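Local coordinates for protein multicopper oxidase (Uncultured bacterium, PDB 4E9X) that probably couples one-electron oxidation of substrates to the four-electron reduction of dioxygen to water through several bound copper centres, at residues P56-W61 with Y89-K94; T100-C105 with G117-L122; T213-L218 with P233-D238. All blocks are in the same frame, centred on the assembly; numbering follows the deposited sequence.

Contact 1. Residues P56-W61 with Y89-K94; sequences PHTIHW and YTYKFK. With CU (copper (II) ion), chain D; CU (copper (II) ion), chain K.
I59 and Y91 bring the two backbones together without pairing them as strands: their CA atoms stand 8.3 Å apart, and the gap is spanned by side chains. Y91 reaches across it, and its OH accepts a hydrogen bond from the backbone N of I59, 3.0 Å away, nearly straight at 175°. The same hydroxyl is hydrogen-bonded to Q80 OE1, so two polar partners restrain the buried ring. CE2 of Y91 lies against I59 CB. W61 then presents an edge to this ring: its NE1 sits over the Y91 face, 3.5 Å from Y91 CG, in a T-shaped pair with planes at 69°. CG of W61 is anti to its carbonyl carbon (chi1 -50°), which swings the indole toward residues 89-94. F93 CE2 covers one indole face, 3.7 Å from W61 CD2, the two rings meeting obliquely, while I59 CG2 lies on the opposite face. W61, Y91 and F93 thus form a buried aromatic cluster. Two other residues of 56-61 turn to metal: H57, ahead of the contact, binds a copper through ND1 at 2.0 Å in a site completed by C105, H112 and M118, and H60, between I59 and W61, binds another through NE2 at 1.9 Å, which H204 of a second subunit also binds. Strand 60-62 edges one sheet, where H60 pairs with H104, and strand 88-94 pairs with strand 44-51 in another. The cluster lies between these sheets, as in the beta-sandwich of a cupredoxin domain, with V47 of strand 44-51 against W61 and V49 against I59 and Y91.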
loop_
_atom_site.group_PDB
_atom_site.type_symbol
_atom_site.label_atom_id
_atom_site.label_comp_id
_atom_site.label_asym_id
_atom_site.label_seq_id
_atom_site.Cartn_x
_atom_site.Cartn_y
_atom_site.Cartn_z
ATOM N N PRO A 56 30.646 -9.355 -0.763
ATOM C CA PRO A 56 30.443 -8.715 -2.036
ATOM C C PRO A 56 29.214 -7.781 -2.040
ATOM O O PRO A 56 28.223 -7.989 -1.323
ATOM C CB PRO A 56 30.201 -9.886 -2.988
ATOM C CG PRO A 56 29.880 -11.048 -2.125
ATOM C CD PRO A 56 30.369 -10.805 -0.744
ATOM N N HIS A 57 29.357 -6.746 -2.898
ATOM C CA HIS A 57 28.274 -5.762 -3.074
ATOM C C HIS A 57 28.243 -5.300 -4.530
ATOM O O HIS A 57 29.178 -5.585 -5.285
ATOM C CB HIS A 57 28.530 -4.518 -2.185
ATOM C CG HIS A 57 28.630 -4.848 -0.726
ATOM N ND1 HIS A 57 27.560 -5.226 0.045
ATOM C CD2 HIS A 57 29.739 -4.881 0.072
ATOM C CE1 HIS A 57 28.038 -5.463 1.288
ATOM N NE2 HIS A 57 29.372 -5.262 1.313
ATOM N N THR A 58 27.227 -4.505 -4.867
ATOM C CA THR A 58 27.216 -3.694 -6.082
ATOM C C THR A 58 26.574 -2.335 -5.752
ATOM O O THR A 58 26.135 -2.181 -4.612
ATOM C CB THR A 58 26.407 -4.299 -7.241
ATOM O OG1 THR A 58 25.048 -4.472 -6.788
ATOM C CG2 THR A 58 26.955 -5.661 -7.688
ATOM N N ILE A 59 26.508 -1.434 -6.708
ATOM C CA ILE A 59 25.579 -0.306 -6.546
ATOM C C ILE A 59 24.693 -0.266 -7.784
ATOM O O ILE A 59 25.200 -0.144 -8.899
ATOM C CB ILE A 59 26.284 1.031 -6.359
ATOM C CG1 ILE A 59 27.328 1.016 -5.225
ATOM C CG2 ILE A 59 25.216 2.124 -6.086
ATOM C CD1 ILE A 59 27.911 2.434 -4.980
ATOM N N HIS A 60 23.384 -0.336 -7.547
ATOM C CA HIS A 60 22.370 -0.041 -8.537
ATOM C C HIS A 60 21.849 1.384 -8.359
ATOM O O HIS A 60 21.630 1.889 -7.244
ATOM C CB HIS A 60 21.212 -1.041 -8.400
ATOM C CG HIS A 60 19.999 -0.611 -9.178
ATOM N ND1 HIS A 60 19.980 -0.455 -10.550
ATOM C CD2 HIS A 60 18.739 -0.325 -8.742
ATOM C CE1 HIS A 60 18.773 -0.035 -10.914
ATOM N NE2 HIS A 60 17.989 0.024 -9.835
ATOM N N TRP A 61 21.637 2.071 -9.463
ATOM C CA TRP A 61 21.247 3.489 -9.524
ATOM C C TRP A 61 19.782 3.516 -9.900
ATOM O O TRP A 61 19.411 3.402 -11.066
ATOM C CB TRP A 61 22.152 4.260 -10.527
ATOM C CG TRP A 61 23.588 3.931 -10.178
ATOM C CD1 TRP A 61 24.327 2.938 -10.737
ATOM C CD2 TRP A 61 24.456 4.561 -9.210
ATOM N NE1 TRP A 61 25.594 2.907 -10.174
ATOM C CE2 TRP A 61 25.720 3.890 -9.230
ATOM C CE3 TRP A 61 24.264 5.635 -8.328
ATOM C CZ2 TRP A 61 26.792 4.258 -8.397
ATOM C CZ3 TRP A 61 25.347 5.972 -7.512
ATOM C CH2 TRP A 61 26.588 5.331 -7.520
ATOM N N TYR A 89 35.336 -1.061 -8.441
ATOM C CA TYR A 89 34.552 -1.077 -9.667
ATOM C C TYR A 89 34.093 0.331 -10.014
ATOM O O TYR A 89 33.757 1.095 -9.103
ATOM C CB TYR A 89 33.338 -2.005 -9.469
ATOM C CG TYR A 89 32.550 -2.311 -10.713
ATOM C CD1 TYR A 89 32.859 -3.390 -11.510
ATOM C CD2 TYR A 89 31.466 -1.545 -11.106
ATOM C CE1 TYR A 89 32.115 -3.660 -12.646
ATOM C CE2 TYR A 89 30.729 -1.817 -12.245
ATOM C CZ TYR A 89 31.051 -2.903 -13.046
ATOM O OH TYR A 89 30.317 -3.200 -14.200
ATOM N N THR A 90 34.057 0.656 -11.285
ATOM C CA THR A 90 33.634 2.004 -11.714
ATOM C C THR A 90 32.335 1.953 -12.520
ATOM O O THR A 90 32.193 1.209 -13.504
ATOM C CB THR A 90 34.741 2.652 -12.561
ATOM O OG1 THR A 90 35.911 2.861 -11.738
ATOM C CG2 THR A 90 34.271 3.994 -13.120
ATOM N N TYR A 91 31.407 2.777 -12.032
ATOM C CA TYR A 91 30.125 3.015 -12.699
ATOM C C TYR A 91 30.215 4.289 -13.542
ATOM O O TYR A 91 30.741 5.259 -12.990
ATOM C CB TYR A 91 28.981 3.172 -11.677
ATOM C CG TYR A 91 28.801 1.848 -10.928
ATOM C CD1 TYR A 91 28.045 0.843 -11.509
ATOM C CD2 TYR A 91 29.409 1.596 -9.689
ATOM C CE1 TYR A 91 27.817 -0.394 -10.905
ATOM C CE2 TYR A 91 29.227 0.374 -9.065
ATOM C CZ TYR A 91 28.444 -0.603 -9.678
ATOM O OH TYR A 91 28.286 -1.818 -9.068
ATOM N N LYS A 92 29.680 4.277 -14.760
ATOM C CA LYS A 92 29.534 5.501 -15.539
ATOM C C LYS A 92 28.147 5.567 -16.192
ATOM O O LYS A 92 27.692 4.598 -16.818
ATOM C CB LYS A 92 30.601 5.539 -16.658
ATOM C CG LYS A 92 32.009 5.423 -16.139
ATOM C CD LYS A 92 32.998 5.688 -17.281
ATOM C CE LYS A 92 34.428 5.831 -16.723
ATOM N NZ LYS A 92 35.438 6.161 -17.746
ATOM N N PHE A 93 27.464 6.712 -16.002
ATOM C CA PHE A 93 26.152 6.894 -16.617
ATOM C C PHE A 93 25.915 8.358 -16.850
ATOM O O PHE A 93 26.509 9.186 -16.144
ATOM C CB PHE A 93 25.019 6.268 -15.782
ATOM C CG PHE A 93 24.965 6.772 -14.351
ATOM C CD1 PHE A 93 24.224 7.902 -14.013
ATOM C CD2 PHE A 93 25.666 6.100 -13.372
ATOM C CE1 PHE A 93 24.219 8.324 -12.691
ATOM C CE2 PHE A 93 25.649 6.514 -12.061
ATOM C CZ PHE A 93 24.916 7.649 -11.701
ATOM N N LYS A 94 25.051 8.683 -17.800
ATOM C CA LYS A 94 24.596 10.048 -17.944
ATOM C C LYS A 94 23.307 10.191 -17.154
ATOM O O LYS A 94 22.405 9.363 -17.186
ATOM C CB LYS A 94 24.324 10.420 -19.414
ATOM C CG LYS A 94 23.855 11.849 -19.712
ATOM C CD LYS A 94 23.680 12.050 -21.194
ATOM C CE LYS A 94 25.017 12.177 -21.890
ATOM N NZ LYS A 94 25.600 13.543 -21.672
HETATM CU CU CU D . 25.583 -5.297 -0.421
HETATM CU CU CU K . 16.140 -0.014 -10.031
#

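Contact 2. Residues T100-C105 with G117-L122; sequences TLWYHC and GMWGPL. With CU (copper (II) ion), chain E; CU (copper (II) ion), chain D.
Y103 lays its phenol ring over G120, with G120 CA 3.9 Å from the ring centroid in a CH-pi contact. CG of Y103 stands between its own backbone N and carbonyl carbon (chi1 63°), folding the ring over the partner strand; any CB on G120 would run into the phenol oxygen, which is hydrogen-bonded to P35 O. On the same side of the sheet L122 packs its CG on L101 CB, while L122 CB touches the edge of the Y103 ring. The other side carries W102, whose CZ3 meets W119 CB edge-on at 3.6 Å, with CD2 of H104 over one face of the indole. Strands 101-104 and 119-122 run antiparallel, with hydrogen-bonded pairs L101 with L122 and Y103 with G120; Y103 N to G120 O measures 2.9 Å. Beyond them C105 N reaches M118 O at 3.1 Å, where M118 centres an inverse gamma turn. This turn brings M118 SD within 3.7 Å of C105 CB. Both sulfurs bind one copper, C105 SG at 2.2 Å and M118 SD at 2.8 Å, together with H57 and H112. H104 NE2 binds a different copper at 2.0 Å, between subunits, with H62 and H254 of the second subunit. H104 ND1 donates to C105 O, so copper and this bond together fix the imidazole's rotation. Two histidines, a short cysteine thiolate bond and a long methionine one mark a type 1 copper, and adjacent H104 and C105 are consistent with the His-Cys electron route to the oxygen-binding cluster in multicopper oxidases.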
loop_
_atom_site.group_PDB
_atom_site.type_symbol
_atom_site.label_atom_id
_atom_site.label_comp_id
_atom_site.label_asym_id
_atom_site.label_seq_id
_atom_site.Cartn_x
_atom_site.Cartn_y
_atom_site.Cartn_z
ATOM N N THR A 100 14.065 12.947 -8.049
ATOM C CA THR A 100 14.477 12.237 -6.877
ATOM C C THR A 100 14.745 10.764 -7.213
ATOM O O THR A 100 13.799 9.964 -7.349
ATOM C CB THR A 100 13.368 12.286 -5.816
ATOM O OG1 THR A 100 13.010 13.659 -5.606
ATOM C CG2 THR A 100 13.840 11.681 -4.500
ATOM N N LEU A 101 16.030 10.437 -7.322
ATOM C CA LEU A 101 16.449 9.052 -7.538
ATOM C C LEU A 101 17.169 8.552 -6.299
ATOM O O LEU A 101 17.286 9.279 -5.282
ATOM C CB LEU A 101 17.393 8.960 -8.763
ATOM C CG LEU A 101 16.931 9.768 -9.984
ATOM C CD1 LEU A 101 17.878 9.516 -11.164
ATOM C CD2 LEU A 101 15.521 9.459 -10.398
ATOM N N TRP A 102 17.661 7.319 -6.331
ATOM C CA TRP A 102 18.433 6.823 -5.176
ATOM C C TRP A 102 19.342 5.710 -5.644
ATOM O O TRP A 102 19.283 5.314 -6.796
ATOM C CB TRP A 102 17.528 6.400 -4.053
ATOM C CG TRP A 102 16.556 5.264 -4.226
ATOM C CD1 TRP A 102 15.593 5.127 -5.175
ATOM C CD2 TRP A 102 16.467 4.121 -3.358
ATOM N NE1 TRP A 102 14.903 3.934 -4.943
ATOM C CE2 TRP A 102 15.420 3.305 -3.845
ATOM C CE3 TRP A 102 17.157 3.690 -2.205
ATOM C CZ2 TRP A 102 15.083 2.102 -3.215
ATOM C CZ3 TRP A 102 16.822 2.502 -1.587
ATOM C CH2 TRP A 102 15.776 1.700 -2.101
ATOM N N TYR A 103 20.181 5.232 -4.750
ATOM C CA TYR A 103 21.138 4.206 -5.149
ATOM C C TYR A 103 21.175 3.213 -3.983
ATOM O O TYR A 103 20.961 3.584 -2.812
ATOM C CB TYR A 103 22.529 4.783 -5.544
ATOM C CG TYR A 103 23.212 5.475 -4.368
ATOM C CD1 TYR A 103 24.018 4.773 -3.476
ATOM C CD2 TYR A 103 23.036 6.840 -4.164
ATOM C CE1 TYR A 103 24.636 5.413 -2.403
ATOM C CE2 TYR A 103 23.640 7.512 -3.082
ATOM C CZ TYR A 103 24.415 6.786 -2.233
ATOM O OH TYR A 103 25.042 7.380 -1.141
ATOM N N HIS A 104 21.480 1.946 -4.269
ATOM C CA HIS A 104 21.491 0.947 -3.213
ATOM C C HIS A 104 22.215 -0.311 -3.685
ATOM O O HIS A 104 22.288 -0.540 -4.909
ATOM C CB HIS A 104 20.070 0.566 -2.757
ATOM C CG HIS A 104 19.101 0.059 -3.788
ATOM N ND1 HIS A 104 19.092 -1.221 -4.273
ATOM C CD2 HIS A 104 18.091 0.704 -4.420
ATOM C CE1 HIS A 104 18.097 -1.341 -5.173
ATOM N NE2 HIS A 104 17.457 -0.192 -5.270
ATOM N N CYS A 105 22.672 -1.123 -2.752
ATOM C CA CYS A 105 23.272 -2.402 -3.184
ATOM C C CYS A 105 22.221 -3.239 -3.889
ATOM O O CYS A 105 21.034 -3.151 -3.594
ATOM C CB CYS A 105 23.806 -3.111 -1.924
ATOM S SG CYS A 105 24.745 -4.600 -2.348
ATOM N N GLY A 117 21.490 -0.906 5.616
ATOM C CA GLY A 117 21.657 0.502 5.365
ATOM C C GLY A 117 22.339 0.841 4.058
ATOM O O GLY A 117 22.848 1.940 3.909
ATOM N N MET A 118 22.328 -0.097 3.077
ATOM C CA MET A 118 23.073 0.154 1.822
ATOM C C MET A 118 22.254 0.932 0.823
ATOM O O MET A 118 21.833 0.437 -0.235
ATOM C CB MET A 118 23.478 -1.210 1.218
ATOM C CG MET A 118 24.330 -2.023 2.233
ATOM S SD MET A 118 25.418 -3.183 1.359
ATOM C CE MET A 118 26.574 -2.056 0.552
ATOM N N TRP A 119 22.085 2.241 1.113
ATOM C CA TRP A 119 21.278 3.080 0.229
ATOM C C TRP A 119 21.560 4.538 0.551
ATOM O O TRP A 119 22.008 4.904 1.665
ATOM C CB TRP A 119 19.777 2.803 0.455
ATOM C CG TRP A 119 19.306 2.493 1.843
ATOM C CD1 TRP A 119 19.065 1.257 2.366
ATOM C CD2 TRP A 119 19.012 3.442 2.883
ATOM N NE1 TRP A 119 18.642 1.371 3.660
ATOM C CE2 TRP A 119 18.582 2.704 4.032
ATOM C CE3 TRP A 119 19.041 4.860 2.943
ATOM C CZ2 TRP A 119 18.203 3.311 5.250
ATOM C CZ3 TRP A 119 18.668 5.467 4.150
ATOM C CH2 TRP A 119 18.260 4.700 5.248
ATOM N N GLY A 120 21.313 5.384 -0.429
ATOM C CA GLY A 120 21.444 6.822 -0.276
ATOM C C GLY A 120 20.736 7.512 -1.422
ATOM O O GLY A 120 20.235 6.870 -2.327
ATOM N N PRO A 121 20.620 8.854 -1.322
ATOM C CA PRO A 121 19.855 9.631 -2.296
ATOM C C PRO A 121 20.673 10.164 -3.465
ATOM O O PRO A 121 21.833 10.562 -3.255
ATOM C CB PRO A 121 19.302 10.798 -1.430
ATOM C CG PRO A 121 20.461 11.030 -0.434
ATOM C CD PRO A 121 21.112 9.666 -0.174
ATOM N N LEU A 122 20.052 10.171 -4.641
ATOM C CA LEU A 122 20.636 10.690 -5.882
ATOM C C LEU A 122 19.668 11.730 -6.443
ATOM O O LEU A 122 18.617 11.348 -6.934
ATOM C CB LEU A 122 20.955 9.536 -6.841
ATOM C CG LEU A 122 21.321 9.951 -8.269
ATOM C CD1 LEU A 122 22.566 10.839 -8.346
ATOM C CD2 LEU A 122 21.512 8.680 -9.132
HETATM CU CU CU E . 15.721 0.166 -6.131
HETATM CU CU CU D . 25.583 -5.297 -0.421
#

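Contact 3. Residues T213-L218 with P233-D238; sequences THKDGL and PGERYD
K215 leaves its strand on the same side of the sheet as its cross-strand neighbour Y237 and runs past that tyrosine to E235. From CB the chain starts with CG anti to the backbone N (chi1 160°) and bends at the next bond, which lays CD 3.8 Å from Y237 CE1. CE passes E235 OE2 at 3.7 Å, and NZ ends in a salt bridge to that oxygen, 2.7 Å from E235 OE2 and on its anti lone pair. NZ also salt-bridges D216 through weak bonds to both its oxygens, and bonds to T228 O of a second subunit. E235 OE2 also accepts a hydrogen bond from Y237 OH at 2.7 Å. An alanine at E235 would probably leave the K215 ammonium without its closest counter-charge and the Y237 hydroxyl without this acceptor, more free to turn. D216 N donates to R236 O at 2.8 Å, its OD1 receives R236 N at 3.0 Å, and its OD2 accepts from backbone N of D227 and T228 of the second subunit. The R236 guanidinium, almost parallel to that carboxylate, makes only a long charge contact with it, no N-H aimed at the oxygen; G234 O holds its edge and D227 of the second subunit salt-bridges it. Farther along, D238 OD2, paired with K190, lies over one face of the H214 ring. T213 and H214 both face D238, a classic beta bulge; the type I' turn from K215 to L218 leads strand 210-215 into its hairpin partner 218-226, while 236-243 flanks 210-215 on its other side, the salt-bridge network lying at the subunit interface.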
loop_
_atom_site.group_PDB
_atom_site.type_symbol
_atom_site.label_atom_id
_atom_site.label_comp_id
_atom_site.label_asym_id
_atom_site.label_seq_id
_atom_site.Cartn_x
_atom_site.Cartn_y
_atom_site.Cartn_z
ATOM N N THR A 213 3.601 16.477 -5.839
ATOM C CA THR A 213 3.944 16.986 -7.158
ATOM C C THR A 213 4.702 16.008 -8.032
ATOM O O THR A 213 4.715 16.201 -9.235
ATOM C CB THR A 213 4.846 18.250 -6.982
ATOM O OG1 THR A 213 6.008 17.922 -6.226
ATOM C CG2 THR A 213 4.124 19.357 -6.198
ATOM N N HIS A 214 5.390 15.019 -7.442
ATOM C CA HIS A 214 6.223 14.107 -8.238
ATOM C C HIS A 214 6.104 12.676 -7.726
ATOM O O HIS A 214 6.083 12.472 -6.505
ATOM C CB HIS A 214 7.723 14.440 -8.183
ATOM C CG HIS A 214 8.137 15.791 -8.703
ATOM N ND1 HIS A 214 7.767 16.978 -8.068
ATOM C CD2 HIS A 214 8.898 16.118 -9.786
ATOM C CE1 HIS A 214 8.308 17.954 -8.762
ATOM N NE2 HIS A 214 8.993 17.473 -9.812
ATOM N N LYS A 215 6.055 11.778 -8.673
ATOM C CA LYS A 215 6.045 10.343 -8.390
ATOM C C LYS A 215 7.321 9.763 -9.007
ATOM O O LYS A 215 7.557 9.945 -10.208
ATOM C CB LYS A 215 4.785 9.696 -8.988
ATOM C CG LYS A 215 4.844 8.207 -9.199
ATOM C CD LYS A 215 5.046 7.372 -7.925
ATOM C CE LYS A 215 5.007 5.900 -8.341
ATOM N NZ LYS A 215 5.765 5.077 -7.377
ATOM N N ASP A 216 8.141 9.121 -8.151
ATOM C CA ASP A 216 9.416 8.525 -8.604
ATOM C C ASP A 216 10.269 9.562 -9.344
ATOM O O ASP A 216 11.012 9.241 -10.278
ATOM C CB ASP A 216 9.176 7.295 -9.471
ATOM C CG ASP A 216 8.447 6.173 -8.671
ATOM O OD1 ASP A 216 8.376 6.250 -7.428
ATOM O OD2 ASP A 216 7.951 5.281 -9.388
ATOM N N GLY A 217 10.201 10.825 -8.885
ATOM C CA GLY A 217 11.023 11.904 -9.433
ATOM C C GLY A 217 10.442 12.600 -10.643
ATOM O O GLY A 217 10.985 13.632 -11.017
ATOM N N LEU A 218 9.350 12.110 -11.227
ATOM C CA LEU A 218 8.810 12.768 -12.442
ATOM C C LEU A 218 7.552 13.529 -12.076
ATOM O O LEU A 218 6.724 13.076 -11.275
ATOM C CB LEU A 218 8.499 11.721 -13.515
ATOM C CG LEU A 218 9.746 11.105 -14.141
ATOM C CD1 LEU A 218 9.392 9.981 -15.116
ATOM C CD2 LEU A 218 10.574 12.171 -14.879
ATOM N N PRO A 233 8.175 0.201 -0.727
ATOM C CA PRO A 233 9.580 -0.030 -1.164
ATOM C C PRO A 233 9.837 0.314 -2.621
ATOM O O PRO A 233 9.156 -0.101 -3.556
ATOM C CB PRO A 233 9.769 -1.527 -0.909
ATOM C CG PRO A 233 8.873 -1.760 0.309
ATOM C CD PRO A 233 7.629 -0.969 -0.021
ATOM N N GLY A 234 10.913 1.115 -2.803
ATOM C CA GLY A 234 11.335 1.525 -4.123
ATOM C C GLY A 234 10.822 2.890 -4.549
ATOM O O GLY A 234 11.463 3.559 -5.363
ATOM N N GLU A 235 9.663 3.285 -3.982
ATOM C CA GLU A 235 9.006 4.492 -4.468
ATOM C C GLU A 235 9.621 5.777 -3.936
ATOM O O GLU A 235 10.205 5.776 -2.864
ATOM C CB GLU A 235 7.541 4.524 -4.027
ATOM C CG GLU A 235 6.713 3.318 -4.518
ATOM C CD GLU A 235 5.254 3.663 -4.227
ATOM O OE1 GLU A 235 4.877 3.454 -3.079
ATOM O OE2 GLU A 235 4.546 4.210 -5.077
ATOM N N ARG A 236 9.423 6.865 -4.679
ATOM C CA ARG A 236 9.633 8.194 -4.096
ATOM C C ARG A 236 8.405 9.035 -4.392
ATOM O O ARG A 236 7.737 8.907 -5.424
ATOM C CB ARG A 236 10.892 8.893 -4.657
ATOM C CG ARG A 236 12.194 8.276 -4.143
ATOM C CD ARG A 236 12.659 7.060 -4.936
ATOM N NE ARG A 236 12.933 7.419 -6.317
ATOM C CZ ARG A 236 12.576 6.707 -7.405
ATOM N NH1 ARG A 236 11.946 5.545 -7.330
ATOM N NH2 ARG A 236 12.878 7.205 -8.619
ATOM N N TYR A 237 8.106 9.926 -3.436
ATOM C CA TYR A 237 7.116 10.970 -3.645
ATOM C C TYR A 237 7.740 12.307 -3.262
ATOM O O TYR A 237 8.384 12.368 -2.201
ATOM C CB TYR A 237 5.854 10.752 -2.778
ATOM C CG TYR A 237 5.073 9.572 -3.325
ATOM C CD1 TYR A 237 4.078 9.785 -4.302
ATOM C CD2 TYR A 237 5.315 8.256 -2.891
ATOM C CE1 TYR A 237 3.340 8.705 -4.828
ATOM C CE2 TYR A 237 4.593 7.195 -3.405
ATOM C CZ TYR A 237 3.619 7.429 -4.376
ATOM O OH TYR A 237 2.895 6.355 -4.903
ATOM N N ASP A 238 7.539 13.359 -4.070
ATOM C CA ASP A 238 7.919 14.691 -3.657
ATOM C C ASP A 238 6.655 15.460 -3.379
ATOM O O ASP A 238 5.693 15.383 -4.147
ATOM C CB ASP A 238 8.685 15.465 -4.729
ATOM C CG ASP A 238 9.995 14.920 -5.265
ATOM O OD1 ASP A 238 10.365 13.762 -4.989
ATOM O OD2 ASP A 238 10.671 15.709 -5.946
HETATM O O HOH W 1 9.178 11.690 -6.376
HETATM O O HOH W 2 11.809 14.868 -8.260
#

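How the contacts relate
The three contacts follow one another along the chain, contact 1 closing before contact 2 opens and contact 2 before contact 3. Contacts 1 and 2 belong to the first multicopper oxidase region, with centres 11 Å apart, and meet in one sheet where strands 60-62 and 101-104 are neighbours; both supply ligands to one copper. Contact 3 lies in the second such region, 13 Å from contact 2 and 22 Å from contact 1 between centres. At the corner where 100-105 begins, T100 hydrogen-bonds to D238 and R236, joining the two regions. Contact 2 therefore sits between the copper-binding loop of contact 1 and the subunit-facing strand pair of contact 3.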